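Local coordinates for putative uncharacterized protein (Bacillus anthracis, PDB 3LNO) that is of unknown function but, as a DUF59 (MIP18-like) family domain, probably takes part in assembling iron-sulfur clusters, at residues Phe9-Glu18 with Ile29-Ala40; Val20-Ile29 with Thr53-Ile63. One frame throughout, in Å; residues are numbered along the deposited sequence.

Contact 1: residues Phe9-Glu18 with Ile29-Ala40; sequences FENKLYANLE and IVNLGLVYDVTA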
loop_
_atom_site.group_PDB
_atom_site.type_symbol
_atom_site.label_atom_id
_atom_site.label_comp_id
_atom_site.label_asym_id
_atom_site.label_seq_id
_atom_site.Cartn_x
_atom_site.Cartn_y
_atom_site.Cartn_z
ATOM N N PHE A 9 -8.379 11.451 5.280
ATOM C CA PHE A 9 -8.351 10.996 3.892
ATOM C C PHE A 9 -7.245 9.958 3.718
ATOM O O PHE A 9 -7.420 8.951 3.046
ATOM C CB PHE A 9 -8.170 12.174 2.919
ATOM C CG PHE A 9 -8.341 11.789 1.463
ATOM C CD1 PHE A 9 -9.458 11.070 1.055
ATOM C CD2 PHE A 9 -7.386 12.146 0.510
ATOM C CE1 PHE A 9 -9.627 10.707 -0.279
ATOM C CE2 PHE A 9 -7.549 11.800 -0.821
ATOM C CZ PHE A 9 -8.677 11.064 -1.221
ATOM N N GLU A 10 -6.100 10.223 4.330
ATOM C CA GLU A 10 -4.971 9.310 4.290
ATOM C C GLU A 10 -5.347 7.976 4.882
ATOM O O GLU A 10 -4.949 6.924 4.385
ATOM C CB GLU A 10 -3.779 9.916 5.050
ATOM C CG GLU A 10 -3.289 11.160 4.342
ATOM C CD GLU A 10 -2.381 12.013 5.204
ATOM O OE1 GLU A 10 -2.320 11.807 6.443
ATOM O OE2 GLU A 10 -1.763 12.925 4.626
ATOM N N ASN A 11 -6.120 8.027 5.955
ATOM C CA ASN A 11 -6.504 6.800 6.609
ATOM C C ASN A 11 -7.446 6.016 5.676
ATOM O O ASN A 11 -7.333 4.799 5.518
ATOM C CB ASN A 11 -7.177 7.130 7.941
ATOM C CG ASN A 11 -7.538 5.898 8.712
ATOM O OD1 ASN A 11 -6.678 5.089 9.032
ATOM N ND2 ASN A 11 -8.826 5.728 8.987
ATOM N N LYS A 12 -8.380 6.723 5.055
ATOM C CA LYS A 12 -9.299 6.078 4.118
ATOM C C LYS A 12 -8.537 5.458 2.944
ATOM O O LYS A 12 -8.785 4.319 2.551
ATOM C CB LYS A 12 -10.311 7.102 3.602
ATOM C CG LYS A 12 -11.275 6.523 2.571
ATOM C CD LYS A 12 -12.196 7.612 2.047
ATOM C CE LYS A 12 -13.490 7.020 1.484
ATOM N NZ LYS A 12 -14.374 8.074 0.870
ATOM N N LEU A 13 -7.573 6.189 2.398
ATOM C CA LEU A 13 -6.777 5.639 1.309
ATOM C C LEU A 13 -6.048 4.385 1.756
ATOM O O LEU A 13 -5.969 3.405 1.011
ATOM C CB LEU A 13 -5.771 6.661 0.775
ATOM C CG LEU A 13 -6.296 7.898 0.038
ATOM C CD1 LEU A 13 -5.127 8.833 -0.271
ATOM C CD2 LEU A 13 -6.968 7.505 -1.244
ATOM N N TYR A 14 -5.484 4.412 2.958
ATOM C CA TYR A 14 -4.670 3.278 3.414
ATOM C C TYR A 14 -5.534 2.025 3.583
ATOM O O TYR A 14 -5.134 0.929 3.200
ATOM C CB TYR A 14 -3.960 3.642 4.731
ATOM C CG TYR A 14 -3.053 2.595 5.329
ATOM C CD1 TYR A 14 -1.703 2.546 4.999
ATOM C CD2 TYR A 14 -3.544 1.659 6.252
ATOM C CE1 TYR A 14 -0.864 1.608 5.548
ATOM C CE2 TYR A 14 -2.711 0.689 6.795
ATOM C CZ TYR A 14 -1.375 0.686 6.460
ATOM O OH TYR A 14 -0.547 -0.253 7.015
ATOM N N ALA A 15 -6.728 2.201 4.135
ATOM C CA ALA A 15 -7.650 1.076 4.343
ATOM C C ALA A 15 -8.033 0.452 3.004
ATOM O O ALA A 15 -8.187 -0.761 2.883
ATOM C CB ALA A 15 -8.962 1.541 5.126
ATOM N N ASN A 16 -8.177 1.274 1.979
ATOM C CA ASN A 16 -8.567 0.718 0.684
ATOM C C ASN A 16 -7.446 -0.086 0.010
ATOM O O ASN A 16 -7.700 -0.897 -0.878
ATOM C CB ASN A 16 -9.106 1.816 -0.230
ATOM C CG ASN A 16 -10.568 2.079 0.024
ATOM O OD1 ASN A 16 -11.434 1.441 -0.581
ATOM N ND2 ASN A 16 -10.857 3.004 0.947
ATOM N N LEU A 17 -6.204 0.137 0.444
ATOM C CA LEU A 17 -5.061 -0.606 -0.088
ATOM C C LEU A 17 -5.095 -2.078 0.359
ATOM O O LEU A 17 -4.331 -2.913 -0.137
ATOM C CB LEU A 17 -3.758 0.074 0.329
ATOM C CG LEU A 17 -3.484 1.433 -0.341
ATOM C CD1 LEU A 17 -2.171 2.006 0.190
ATOM C CD2 LEU A 17 -3.400 1.253 -1.887
ATOM N N GLU A 18 -6.002 -2.417 1.265
ATOM C CA GLU A 18 -6.192 -3.838 1.600
ATOM C C GLU A 18 -6.759 -4.636 0.451
ATOM O O GLU A 18 -6.775 -5.865 0.507
ATOM C CB GLU A 18 -7.114 -4.031 2.795
ATOM C CG GLU A 18 -6.489 -3.570 4.073
ATOM C CD GLU A 18 -7.406 -3.743 5.247
ATOM O OE1 GLU A 18 -8.567 -3.270 5.191
ATOM O OE2 GLU A 18 -6.951 -4.359 6.230
ATOM N N ILE A 29 -1.083 -5.808 0.523
ATOM C CA ILE A 29 0.166 -5.092 0.766
ATOM C C ILE A 29 0.197 -4.387 2.123
ATOM O O ILE A 29 1.262 -4.123 2.684
ATOM C CB ILE A 29 0.472 -4.114 -0.393
ATOM C CG1 ILE A 29 -0.603 -3.031 -0.495
ATOM C CG2 ILE A 29 0.525 -4.878 -1.692
ATOM C CD1 ILE A 29 -0.299 -1.938 -1.537
ATOM N N VAL A 30 -0.973 -4.026 2.621
ATOM C CA VAL A 30 -1.101 -3.440 3.941
ATOM C C VAL A 30 -0.692 -4.468 5.013
ATOM O O VAL A 30 0.240 -4.224 5.806
ATOM C CB VAL A 30 -2.543 -2.899 4.163
ATOM C CG1 VAL A 30 -2.820 -2.643 5.638
ATOM C CG2 VAL A 30 -2.726 -1.610 3.377
ATOM N N ASN A 31 -1.348 -5.630 5.013
ATOM C CA ASN A 31 -0.999 -6.671 5.981
ATOM C C ASN A 31 0.431 -7.197 5.818
ATOM O O ASN A 31 1.047 -7.619 6.787
ATOM C CB ASN A 31 -2.046 -7.795 6.010
ATOM C CG ASN A 31 -3.309 -7.386 6.761
ATOM O OD1 ASN A 31 -4.325 -7.083 6.141
ATOM N ND2 ASN A 31 -3.242 -7.357 8.104
ATOM N N LEU A 32 0.988 -7.105 4.611
ATOM C CA LEU A 32 2.388 -7.480 4.456
ATOM C C LEU A 32 3.371 -6.493 5.084
ATOM O O LEU A 32 4.517 -6.842 5.327
ATOM C CB LEU A 32 2.764 -7.660 2.991
ATOM C CG LEU A 32 2.443 -9.027 2.396
ATOM C CD1 LEU A 32 2.898 -9.056 0.944
ATOM C CD2 LEU A 32 3.096 -10.155 3.199
ATOM N N GLY A 33 2.934 -5.267 5.324
ATOM C CA GLY A 33 3.844 -4.242 5.808
ATOM C C GLY A 33 4.602 -3.549 4.689
ATOM O O GLY A 33 5.661 -2.951 4.938
ATOM N N LEU A 34 4.104 -3.643 3.453
ATOM C CA LEU A 34 4.808 -3.011 2.324
ATOM C C LEU A 34 4.570 -1.523 2.190
ATOM O O LEU A 34 5.364 -0.842 1.544
ATOM C CB LEU A 34 4.466 -3.659 0.978
ATOM C CG LEU A 34 4.798 -5.145 0.840
ATOM C CD1 LEU A 34 4.370 -5.596 -0.526
ATOM C CD2 LEU A 34 6.309 -5.364 1.059
ATOM N N VAL A 35 3.479 -1.023 2.769
ATOM C CA VAL A 35 3.132 0.385 2.643
ATOM C C VAL A 35 3.739 1.206 3.788
ATOM O O VAL A 35 3.351 1.055 4.967
ATOM C CB VAL A 35 1.616 0.607 2.584
ATOM C CG1 VAL A 35 1.320 2.056 2.243
ATOM C CG2 VAL A 35 0.965 -0.308 1.540
ATOM N N TYR A 36 4.696 2.067 3.430
ATOM C CA TYR A 36 5.441 2.888 4.406
ATOM C C TYR A 36 4.798 4.237 4.713
ATOM O O TYR A 36 4.926 4.766 5.801
ATOM C CB TYR A 36 6.863 3.150 3.893
ATOM C CG TYR A 36 7.755 1.953 3.928
ATOM C CD1 TYR A 36 7.321 0.769 4.508
ATOM C CD2 TYR A 36 9.043 1.998 3.375
ATOM C CE1 TYR A 36 8.135 -0.352 4.557
ATOM C CE2 TYR A 36 9.873 0.895 3.423
ATOM C CZ TYR A 36 9.402 -0.274 4.038
ATOM O OH TYR A 36 10.189 -1.363 4.129
ATOM N N ASP A 37 4.110 4.827 3.747
ATOM C CA ASP A 37 3.570 6.166 4.007
ATOM C C ASP A 37 2.464 6.460 3.033
ATOM O O ASP A 37 2.586 6.138 1.856
ATOM C CB ASP A 37 4.679 7.221 3.846
ATOM C CG ASP A 37 4.257 8.596 4.337
ATOM O OD1 ASP A 37 3.383 8.707 5.233
ATOM O OD2 ASP A 37 4.827 9.580 3.836
ATOM N N VAL A 38 1.384 7.074 3.510
ATOM C CA VAL A 38 0.409 7.624 2.588
ATOM C C VAL A 38 0.233 9.078 2.977
ATOM O O VAL A 38 -0.067 9.372 4.137
ATOM C CB VAL A 38 -0.953 6.888 2.731
ATOM C CG1 VAL A 38 -2.011 7.522 1.837
ATOM C CG2 VAL A 38 -0.793 5.403 2.425
ATOM N N THR A 39 0.422 10.003 2.042
ATOM C CA THR A 39 0.154 11.387 2.372
ATOM C C THR A 39 -0.736 12.012 1.304
ATOM O O THR A 39 -0.641 11.678 0.128
ATOM C CB THR A 39 1.426 12.215 2.488
ATOM O OG1 THR A 39 2.006 12.330 1.191
ATOM C CG2 THR A 39 2.439 11.562 3.450
ATOM N N ALA A 40 -1.595 12.940 1.714
ATOM C CA ALA A 40 -2.524 13.563 0.779
ATOM C C ALA A 40 -2.486 15.051 1.024
ATOM O O ALA A 40 -2.453 15.487 2.177
ATOM C CB ALA A 40 -3.932 13.042 1.019
HETATM O O HOH W 1 2.294 0.020 7.269
#

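Contact 2: residues Val20-Ile29 with Thr53-Ile63; sequences VIDPELGVDI and TSIGCPMAGQI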
loop_
_atom_site.group_PDB
_atom_site.type_symbol
_atom_site.label_atom_id
_atom_site.label_comp_id
_atom_site.label_asym_id
_atom_site.label_seq_id
_atom_site.Cartn_x
_atom_site.Cartn_y
_atom_site.Cartn_z
ATOM N N VAL A 20 -5.456 -4.541 -2.481
ATOM C CA VAL A 20 -4.327 -4.797 -3.407
ATOM C C VAL A 20 -3.520 -5.984 -2.876
ATOM O O VAL A 20 -2.940 -5.915 -1.787
ATOM C CB VAL A 20 -3.379 -3.567 -3.504
ATOM C CG1 VAL A 20 -2.172 -3.886 -4.375
ATOM C CG2 VAL A 20 -4.131 -2.291 -3.992
ATOM N N ILE A 21 -3.497 -7.080 -3.626
ATOM C CA ILE A 21 -2.865 -8.316 -3.175
ATOM C C ILE A 21 -1.464 -8.500 -3.763
ATOM O O ILE A 21 -1.250 -8.251 -4.950
ATOM C CB ILE A 21 -3.725 -9.543 -3.580
ATOM C CG1 ILE A 21 -5.216 -9.264 -3.337
ATOM C CG2 ILE A 21 -3.317 -10.775 -2.799
ATOM C CD1 ILE A 21 -5.512 -8.838 -1.917
ATOM N N ASP A 22 -0.506 -8.950 -2.954
ATOM C CA ASP A 22 0.743 -9.475 -3.532
ATOM C C ASP A 22 0.492 -10.893 -4.052
ATOM O O ASP A 22 0.308 -11.807 -3.262
ATOM C CB ASP A 22 1.884 -9.483 -2.511
ATOM C CG ASP A 22 3.198 -10.041 -3.096
ATOM O OD1 ASP A 22 4.254 -9.920 -2.446
ATOM O OD2 ASP A 22 3.185 -10.583 -4.218
ATOM N N PRO A 23 0.483 -11.080 -5.382
ATOM C CA PRO A 23 0.049 -12.370 -5.931
ATOM C C PRO A 23 0.886 -13.563 -5.446
ATOM O O PRO A 23 0.345 -14.644 -5.222
ATOM C CB PRO A 23 0.202 -12.186 -7.444
ATOM C CG PRO A 23 0.202 -10.712 -7.659
ATOM C CD PRO A 23 0.855 -10.120 -6.436
ATOM N N GLU A 24 2.184 -13.370 -5.276
ATOM C CA GLU A 24 3.044 -14.453 -4.828
ATOM C C GLU A 24 2.738 -14.915 -3.397
ATOM O O GLU A 24 2.915 -16.084 -3.072
ATOM C CB GLU A 24 4.510 -14.040 -4.960
ATOM C CG GLU A 24 4.907 -13.679 -6.392
ATOM C CD GLU A 24 6.049 -12.674 -6.454
ATOM O OE1 GLU A 24 5.955 -11.622 -5.774
ATOM O OE2 GLU A 24 7.033 -12.938 -7.185
ATOM N N LEU A 25 2.274 -14.013 -2.535
ATOM C CA LEU A 25 1.990 -14.428 -1.168
ATOM C C LEU A 25 0.522 -14.589 -0.842
ATOM O O LEU A 25 0.188 -15.140 0.199
ATOM C CB LEU A 25 2.620 -13.474 -0.168
ATOM C CG LEU A 25 4.119 -13.632 -0.065
ATOM C CD1 LEU A 25 4.693 -12.501 0.774
ATOM C CD2 LEU A 25 4.454 -15.021 0.521
ATOM N N GLY A 26 -0.356 -14.097 -1.707
ATOM C CA GLY A 26 -1.781 -14.150 -1.423
ATOM C C GLY A 26 -2.189 -13.308 -0.220
ATOM O O GLY A 26 -3.187 -13.606 0.427
ATOM N N VAL A 27 -1.431 -12.246 0.064
ATOM C CA VAL A 27 -1.703 -11.374 1.208
ATOM C C VAL A 27 -1.673 -9.937 0.717
ATOM O O VAL A 27 -0.886 -9.616 -0.179
ATOM C CB VAL A 27 -0.672 -11.616 2.351
ATOM C CG1 VAL A 27 -0.741 -10.539 3.428
ATOM C CG2 VAL A 27 -0.931 -12.973 2.985
ATOM N N ASP A 28 -2.532 -9.074 1.256
ATOM C CA ASP A 28 -2.586 -7.690 0.769
ATOM C C ASP A 28 -1.383 -6.891 1.230
ATOM O O ASP A 28 -0.751 -7.232 2.229
ATOM C CB ASP A 28 -3.862 -6.991 1.197
ATOM C CG ASP A 28 -3.912 -6.731 2.693
ATOM O OD1 ASP A 28 -3.225 -5.787 3.169
ATOM O OD2 ASP A 28 -4.653 -7.469 3.394
ATOM N N ILE A 29 -1.083 -5.808 0.523
ATOM C CA ILE A 29 0.166 -5.092 0.766
ATOM C C ILE A 29 0.197 -4.387 2.123
ATOM O O ILE A 29 1.262 -4.123 2.684
ATOM C CB ILE A 29 0.472 -4.114 -0.393
ATOM C CG1 ILE A 29 -0.603 -3.031 -0.495
ATOM C CG2 ILE A 29 0.525 -4.878 -1.692
ATOM C CD1 ILE A 29 -0.299 -1.938 -1.537
ATOM N N THR A 53 8.699 -7.072 -1.551
ATOM C CA THR A 53 9.323 -8.067 -0.680
ATOM C C THR A 53 10.818 -8.286 -0.958
ATOM O O THR A 53 11.550 -8.732 -0.083
ATOM C CB THR A 53 8.583 -9.405 -0.714
ATOM O OG1 THR A 53 8.518 -9.887 -2.065
ATOM C CG2 THR A 53 7.191 -9.228 -0.187
ATOM N N SER A 54 11.256 -7.964 -2.174
ATOM C CA SER A 54 12.644 -8.157 -2.617
ATOM C C SER A 54 12.889 -7.273 -3.829
ATOM O O SER A 54 11.974 -7.059 -4.631
ATOM C CB SER A 54 12.899 -9.618 -3.030
ATOM O OG SER A 54 12.010 -10.009 -4.079
ATOM N N ILE A 55 14.111 -6.765 -3.969
ATOM C CA ILE A 55 14.467 -5.983 -5.147
ATOM C C ILE A 55 14.125 -6.754 -6.421
ATOM O O ILE A 55 13.699 -6.166 -7.419
ATOM C CB ILE A 55 15.955 -5.617 -5.174
ATOM C CG1 ILE A 55 16.305 -4.729 -3.983
ATOM C CG2 ILE A 55 16.286 -4.865 -6.455
ATOM C CD1 ILE A 55 16.235 -3.261 -4.313
ATOM N N GLY A 56 14.300 -8.072 -6.370
ATOM C CA GLY A 56 14.029 -8.917 -7.521
ATOM C C GLY A 56 12.568 -8.932 -7.932
ATOM O O GLY A 56 12.258 -9.021 -9.123
ATOM N N CYS A 57 11.684 -8.813 -6.939
ATOM C CA CYS A 57 10.234 -9.011 -7.091
ATOM C C CYS A 57 9.650 -8.647 -8.447
ATOM O O CYS A 57 9.630 -7.481 -8.834
ATOM C CB CYS A 57 9.465 -8.277 -6.000
ATOM S SG CYS A 57 7.697 -8.620 -6.058
ATOM N N PRO A 58 9.140 -9.655 -9.159
ATOM C CA PRO A 58 8.677 -9.533 -10.545
ATOM C C PRO A 58 7.296 -8.893 -10.652
ATOM O O PRO A 58 6.961 -8.349 -11.707
ATOM C CB PRO A 58 8.603 -10.992 -11.016
ATOM C CG PRO A 58 9.237 -11.821 -9.899
ATOM C CD PRO A 58 9.049 -11.036 -8.664
HETATM N N MSE A 59 6.512 -8.952 -9.577
HETATM C CA MSE A 59 5.147 -8.420 -9.592
HETATM C C MSE A 59 5.085 -6.907 -9.339
HETATM O O MSE A 59 4.005 -6.323 -9.226
HETATM C CB MSE A 59 4.276 -9.173 -8.578
HETATM C CG MSE A 59 4.025 -10.640 -8.935
HETATM SE SE MSE A 59 3.151 -10.870 -10.673
HETATM C CE MSE A 59 3.204 -12.826 -10.830
ATOM N N ALA A 60 6.240 -6.261 -9.260
ATOM C CA ALA A 60 6.265 -4.854 -8.871
ATOM C C ALA A 60 5.422 -3.985 -9.799
ATOM O O ALA A 60 4.710 -3.085 -9.347
ATOM C CB ALA A 60 7.694 -4.338 -8.807
ATOM N N GLY A 61 5.512 -4.237 -11.098
ATOM C CA GLY A 61 4.762 -3.446 -12.060
ATOM C C GLY A 61 3.272 -3.632 -11.882
ATOM O O GLY A 61 2.514 -2.678 -11.895
ATOM N N GLN A 62 2.850 -4.876 -11.696
ATOM C CA GLN A 62 1.437 -5.172 -11.492
ATOM C C GLN A 62 0.897 -4.609 -10.169
ATOM O O GLN A 62 -0.251 -4.181 -10.091
ATOM C CB GLN A 62 1.194 -6.675 -11.559
ATOM C CG GLN A 62 -0.274 -7.044 -11.469
ATOM C CD GLN A 62 -0.494 -8.540 -11.407
ATOM O OE1 GLN A 62 0.293 -9.321 -11.955
ATOM N NE2 GLN A 62 -1.571 -8.953 -10.740
ATOM N N ILE A 63 1.721 -4.604 -9.127
ATOM C CA ILE A 63 1.273 -4.094 -7.835
ATOM C C ILE A 63 0.990 -2.593 -7.916
ATOM O O ILE A 63 -0.084 -2.131 -7.531
ATOM C CB ILE A 63 2.241 -4.513 -6.695
ATOM C CG1 ILE A 63 2.112 -6.020 -6.450
ATOM C CG2 ILE A 63 1.952 -3.741 -5.416
ATOM C CD1 ILE A 63 3.125 -6.598 -5.466
HETATM O O HOH W 2 6.350 -7.590 -3.427
#

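Contact 1: residues Phe9-Glu18 with Ile29-Ala40
Tyr14 meets three valines of the segment 29-40, each in a different way. Val30 sets CG2 over one face, 4.1 Å from the ring centroid of Tyr14 and almost on the ring normal, a CH-pi contact, while its other methyl, CG1, comes to 3.5 Å from Tyr14 CE2. Val38 CG2 meets the ring at its edge, in plane, 4.0 Å from Tyr14 CD1, and Val35 CG1 approaches CE1 obliquely. The ring reaches all three because CG stands anti to the backbone N (chi1 -179°), which swings the ring off the helix toward Val30 and the start of the strand. An aromatic residue with a polar end suits this partly exposed margin: a water 2.9 Å from Tyr14 OH donates to Val35 O.

Leu17, one turn on, faces inward. Its CB packs 3.6 Å from Val30 CG2, and its CD1 meets both methyls of Val35; beyond, Leu71 of helix 60-74 touches the same leucine. Leu13 presses CD1 against Val38 CG1, and Phe9 turns a ring edge to the Ala40 methyl, CD2 to CB 3.6 Å, a small side chain consistent with the close approach of helix and strand here. At this end Glu10 reaches across to the strand, extended beyond CG, and OE2 accepts from Ala40 N at 2.9 Å (N-H...O 155°) through its anti lone pair.

Residues 9-16 of helix 3-16 run at 133° to strand 35-40, with Val30 of the short helix 29-32 packed beside them, an alpha/beta layer built from valines and leucines with two aromatic rings and an alanine. The chemistry implies a mainly apolar joint, in which one carboxylate satisfies a backbone N-H of an outermost strand and a water links the tyrosine hydroxyl to the other end of that strand.

Contact 2: residues Val20-Ile29 with Thr53-Ile63
A carboxylate oxygen of Glu24 sits only 3.1 Å from a ring carbon, with OE2 against CD of Pro58, while OE1 of the same glutamate lies 3.5 Å from SG of Cys57. Glu24 extends beyond CG across the turn that precedes helix 60-74, and Met59 (modelled as selenomethionine) lays its CG over one face of the Glu24 carboxylate, 3.8 Å from CD. Pro23 packs its CG against that same Met59 CG at 4.0 Å; a rigid ring suits this solvent-facing bend.

Deeper in, Asp22 is buried and its two oxygens are employed separately. OD2 accepts from Glu24 N at 3.1 Å, met from above the carboxylate plane, an Asx turn that shapes the 22-24 bend. OD1 takes a hydrogen bond from a water, which in turn accepts from Thr53 N, making a bridge between the segments. With CG anti to the backbone N (chi1 180°), Asp22 points this carboxylate at Thr53, whose CG2 stands 3.8 Å from OD1. Ile63 closes the inner side: its CG2 meets Ile29 CG2 at 4.1 Å, and Val20 adds a further methyl.

The water also lies 3.1 Å from Cys57 SG. Polar groups, a thiol and water therefore gather beside an aliphatic floor, and the joint relies on a water bridge and packing to hold the two segments together.

How the contacts relate
The centre of contact 1 is about 5 Å, and that of contact 2 about 11 Å, from the centre of the chain. Contact 1, joining helix 3-16 to strand 35-40, is the more central, though its margin is partly exposed; contact 2, among turns at the start of helix 60-74, is nearer the surface, with Pro23, Glu24, Pro58 and Gln62 exposed and Asp22 and Ile63 buried. Ile29 belongs to both, packing near Leu17 in one and on Ile63 in the other. The hairpin 21-22/27-28 leads straight into helix 29-32, where Leu32 packs on Asp22, Leu25 and Val27. Contact 1 is a larger aliphatic and aromatic interface with a direct carboxylate-backbone bond; contact 2 surrounds a water-bridged polar cluster.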